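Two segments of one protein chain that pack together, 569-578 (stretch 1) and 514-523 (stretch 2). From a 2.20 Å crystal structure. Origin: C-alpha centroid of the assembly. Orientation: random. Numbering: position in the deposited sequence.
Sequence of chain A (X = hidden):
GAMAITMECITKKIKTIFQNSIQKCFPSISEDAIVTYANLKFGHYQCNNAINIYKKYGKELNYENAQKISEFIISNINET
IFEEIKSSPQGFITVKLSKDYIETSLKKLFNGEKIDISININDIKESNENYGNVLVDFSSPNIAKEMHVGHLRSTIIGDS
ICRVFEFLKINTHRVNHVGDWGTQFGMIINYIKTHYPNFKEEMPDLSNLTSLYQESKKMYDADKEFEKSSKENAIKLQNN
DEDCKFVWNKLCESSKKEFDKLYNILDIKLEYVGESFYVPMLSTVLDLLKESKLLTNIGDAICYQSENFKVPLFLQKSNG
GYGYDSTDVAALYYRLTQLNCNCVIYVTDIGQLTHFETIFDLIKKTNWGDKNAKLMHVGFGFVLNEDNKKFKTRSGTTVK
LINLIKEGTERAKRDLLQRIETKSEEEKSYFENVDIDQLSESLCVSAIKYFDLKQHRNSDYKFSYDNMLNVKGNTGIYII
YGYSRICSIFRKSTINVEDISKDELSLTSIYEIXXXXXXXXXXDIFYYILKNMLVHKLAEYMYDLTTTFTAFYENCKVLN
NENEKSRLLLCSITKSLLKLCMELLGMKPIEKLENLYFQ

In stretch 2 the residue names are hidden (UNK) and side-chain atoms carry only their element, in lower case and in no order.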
# COMPACT_ATOMS: atom_id res chain seq x y z
N LEU A 569 -17.32 14.26 -20.70
CA LEU A 569 -16.86 12.88 -20.65
C LEU A 569 -15.51 12.78 -19.93
O LEU A 569 -15.31 11.89 -19.07
CB LEU A 569 -16.76 12.31 -22.06
CG LEU A 569 -17.41 10.94 -22.32
CD1 LEU A 569 -18.79 10.87 -21.70
CD2 LEU A 569 -17.47 10.67 -23.82
N LEU A 570 -14.60 13.68 -20.28
CA LEU A 570 -13.31 13.74 -19.60
C LEU A 570 -13.49 13.98 -18.10
O LEU A 570 -12.78 13.40 -17.27
CB LEU A 570 -12.41 14.83 -20.19
CG LEU A 570 -11.32 14.33 -21.13
CD1 LEU A 570 -10.62 15.49 -21.82
CD2 LEU A 570 -10.32 13.46 -20.37
N CYS A 571 -14.43 14.86 -17.78
CA CYS A 571 -14.74 15.15 -16.38
C CYS A 571 -15.21 13.87 -15.66
O CYS A 571 -14.83 13.62 -14.53
CB CYS A 571 -15.79 16.25 -16.29
SG CYS A 571 -15.20 17.92 -16.71
N SER A 572 -16.04 13.08 -16.34
CA SER A 572 -16.62 11.86 -15.77
C SER A 572 -15.56 10.80 -15.50
O SER A 572 -15.48 10.21 -14.40
CB SER A 572 -17.68 11.30 -16.73
OG SER A 572 -18.52 10.35 -16.12
N ILE A 573 -14.73 10.56 -16.51
CA ILE A 573 -13.60 9.65 -16.31
C ILE A 573 -12.72 10.12 -15.16
O ILE A 573 -12.38 9.32 -14.27
CB ILE A 573 -12.75 9.53 -17.58
CG1 ILE A 573 -13.62 9.00 -18.73
CG2 ILE A 573 -11.55 8.63 -17.30
CD1 ILE A 573 -12.89 8.92 -20.08
N THR A 574 -12.38 11.41 -15.15
CA THR A 574 -11.52 11.94 -14.10
C THR A 574 -12.12 11.74 -12.71
O THR A 574 -11.43 11.35 -11.79
CB THR A 574 -11.21 13.42 -14.30
OG1 THR A 574 -10.53 13.60 -15.55
CG2 THR A 574 -10.32 13.95 -13.15
N LYS A 575 -13.42 12.02 -12.58
CA LYS A 575 -14.15 11.78 -11.34
C LYS A 575 -14.05 10.33 -10.90
O LYS A 575 -13.61 10.06 -9.78
CB LYS A 575 -15.63 12.16 -11.50
CG LYS A 575 -16.45 11.98 -10.24
CD LYS A 575 -17.74 12.79 -10.34
CE LYS A 575 -18.92 11.95 -10.75
NZ LYS A 575 -19.54 11.29 -9.57
N SER A 576 -14.44 9.40 -11.77
CA SER A 576 -14.30 7.98 -11.45
C SER A 576 -12.90 7.62 -10.92
O SER A 576 -12.76 6.95 -9.88
CB SER A 576 -14.61 7.11 -12.67
OG SER A 576 -16.00 7.04 -12.92
N LEU A 577 -11.88 8.08 -11.64
CA LEU A 577 -10.51 7.73 -11.30
C LEU A 577 -10.09 8.33 -9.96
O LEU A 577 -9.42 7.69 -9.15
CB LEU A 577 -9.56 8.17 -12.41
CG LEU A 577 -8.08 7.78 -12.30
CD1 LEU A 577 -7.95 6.25 -12.07
CD2 LEU A 577 -7.31 8.23 -13.55
N LEU A 578 -10.48 9.58 -9.73
CA LEU A 578 -10.16 10.26 -8.48
C LEU A 578 -10.80 9.53 -7.30
O LEU A 578 -10.15 9.29 -6.29
CB LEU A 578 -10.63 11.70 -8.53
CG LEU A 578 -10.12 12.62 -7.43
CD1 LEU A 578 -8.65 12.36 -7.15
CD2 LEU A 578 -10.34 14.08 -7.84
N UNK A 514 -2.79 15.76 -22.29
CA UNK A 514 -2.06 15.50 -21.04
C UNK A 514 -2.90 14.81 -19.96
O UNK A 514 -2.42 13.89 -19.25
n UNK A 514 0.35 18.36 -20.76
c UNK A 514 -1.50 16.81 -20.49
c UNK A 514 -0.23 17.25 -21.20
o UNK A 514 0.21 16.60 -22.14
N UNK A 515 -4.15 15.25 -19.83
CA UNK A 515 -5.09 14.61 -18.92
C UNK A 515 -5.31 13.15 -19.32
O UNK A 515 -5.22 12.24 -18.49
c UNK A 515 -7.48 14.77 -17.96
c UNK A 515 -8.71 15.65 -17.86
c UNK A 515 -6.41 15.38 -18.87
c UNK A 515 -6.89 14.54 -16.57
N UNK A 516 -5.58 12.93 -20.61
CA UNK A 516 -5.76 11.58 -21.14
C UNK A 516 -4.58 10.68 -20.81
O UNK A 516 -4.74 9.55 -20.30
N UNK A 517 -3.39 11.20 -21.07
CA UNK A 517 -2.15 10.49 -20.79
C UNK A 517 -2.08 10.07 -19.32
O UNK A 517 -1.89 8.88 -18.99
c UNK A 517 0.41 10.78 -20.69
c UNK A 517 -0.94 11.35 -21.15
c UNK A 517 0.67 9.45 -21.38
c UNK A 517 1.57 11.76 -20.95
N UNK A 518 -2.24 11.06 -18.45
CA UNK A 518 -2.11 10.79 -17.05
C UNK A 518 -3.10 9.70 -16.62
O UNK A 518 -2.73 8.76 -15.91
c UNK A 518 -2.44 11.70 -13.63
c UNK A 518 -2.30 12.04 -16.21
n UNK A 518 -1.48 11.56 -12.66
c UNK A 518 -1.79 11.87 -14.81
c UNK A 518 -0.29 11.64 -13.21
n UNK A 518 -0.44 11.80 -14.51
N UNK A 519 -4.34 9.80 -17.10
CA UNK A 519 -5.32 8.78 -16.82
C UNK A 519 -4.83 7.40 -17.28
O UNK A 519 -4.95 6.42 -16.55
c UNK A 519 -8.43 10.94 -17.65
c UNK A 519 -7.58 7.90 -17.44
c UNK A 519 -7.28 10.32 -16.83
c UNK A 519 -6.65 9.10 -17.50
N UNK A 520 -4.24 7.32 -18.47
CA UNK A 520 -3.81 6.02 -18.97
C UNK A 520 -2.52 5.51 -18.31
O UNK A 520 -2.11 4.37 -18.55
c UNK A 520 -4.60 6.65 -22.73
c UNK A 520 -4.93 6.33 -21.28
c UNK A 520 -3.64 6.07 -20.50
c UNK A 520 -5.89 5.13 -21.16
N UNK A 521 -1.87 6.35 -17.50
CA UNK A 521 -0.69 5.90 -16.75
C UNK A 521 -1.03 5.03 -15.53
O UNK A 521 -0.14 4.42 -14.94
c UNK A 521 1.79 8.91 -16.76
c UNK A 521 0.88 7.86 -17.39
c UNK A 521 0.14 7.09 -16.28
c UNK A 521 2.57 9.68 -17.81
n UNK A 521 3.44 10.69 -17.14
N UNK A 522 -2.30 5.02 -15.14
CA UNK A 522 -2.76 4.36 -13.91
C UNK A 522 -2.17 2.94 -13.73
O UNK A 522 -1.62 2.65 -12.68
c UNK A 522 -5.03 4.43 -10.16
c UNK A 522 -6.07 3.53 -10.04
c UNK A 522 -4.30 4.36 -13.89
c UNK A 522 -5.96 3.15 -12.42
c UNK A 522 -6.54 2.89 -11.19
c UNK A 522 -4.46 4.69 -11.40
c UNK A 522 -4.91 4.06 -12.54
N UNK A 523 -2.23 2.08 -14.77
CA UNK A 523 -1.65 0.74 -14.57
C UNK A 523 -0.16 0.71 -14.22
O UNK A 523 0.27 -0.24 -13.55
c UNK A 523 -3.11 0.76 -16.47
c UNK A 523 -2.89 2.20 -16.08
c UNK A 523 -1.90 0.06 -15.93

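Position 514 carries two carbons, the second holding one oxygen and one nitrogen: a short side chain ending in an amide. It lies out of reach of stretch 1, on a partly exposed part of the helix, and is Asn514.

Position 515 has four carbons forked at the second, and its CA-to-CB bond points toward stretch 1. One terminal methyl lies 3.7 Å from Leu570 CD2 and 3.6 Å from Thr574 OG1. This is Leu515, and the methyl is CD2. The hydroxyl it touches is already spent within its own helix, Thr574 OG1 donating to Leu570 O at 2.8 Å, so a polar atom can face an apolar neighbor with its hydrogen bond made.

Position 516 has no side-chain atoms and is Gly516. Its CA is 8.0 Å from the CA of Leu570, a near point in the register of the two backbones.

Position 517 has four carbons forked at the second, buried but out of reach of stretch 1: Leu517. The fork at 515 faces the contact; this one does not.

Position 518 shows one carbon, then a five-membered ring of three carbons and two nitrogens. That is His518, which makes no contact here; its NE2 is hydrogen-bonded elsewhere in the structure.

Position 519 has four carbons forked at the first, one arm two carbons long, and points toward stretch 1. The end of the long arm reaches to 3.9 Å from Ile573 CG2. This is Ile519, and that end is CD1, also 4.0 Å from Thr574 OG1.

Position 520 has four carbons forked at the second, its CA-to-CB bond directed away: Leu520, not in contact. Position 521 is a row of four carbons ending in nitrogen, fully extended and out of reach: Lys521.

Position 522 has one carbon and a six-carbon ring, pointing toward stretch 1. Leu577 CD1 sits over one face, 3.5 Å from the ring centroid and 5° off the normal, a CH-pi contact. It is Phe522. Position 523 closes three carbons onto the backbone nitrogen, out of reach: Pro523.

The rule is a knob in a hole. Ile519 sits among Leu570, Ile573, Thr574 and Leu577, while Leu515 and Phe522 extend the contact along the helix of stretch 1. Leu577 serves two partners, its CD2 lying 3.9 Å from Ile519 CG1 as its CD1 covers the ring. The helix axes cross at 31° and approach to 11.1 Å, and no hydrogen bond joins the stretches: apolar side chains bridge that gap.

Stretch 2 514-523: NLGLHILKFP
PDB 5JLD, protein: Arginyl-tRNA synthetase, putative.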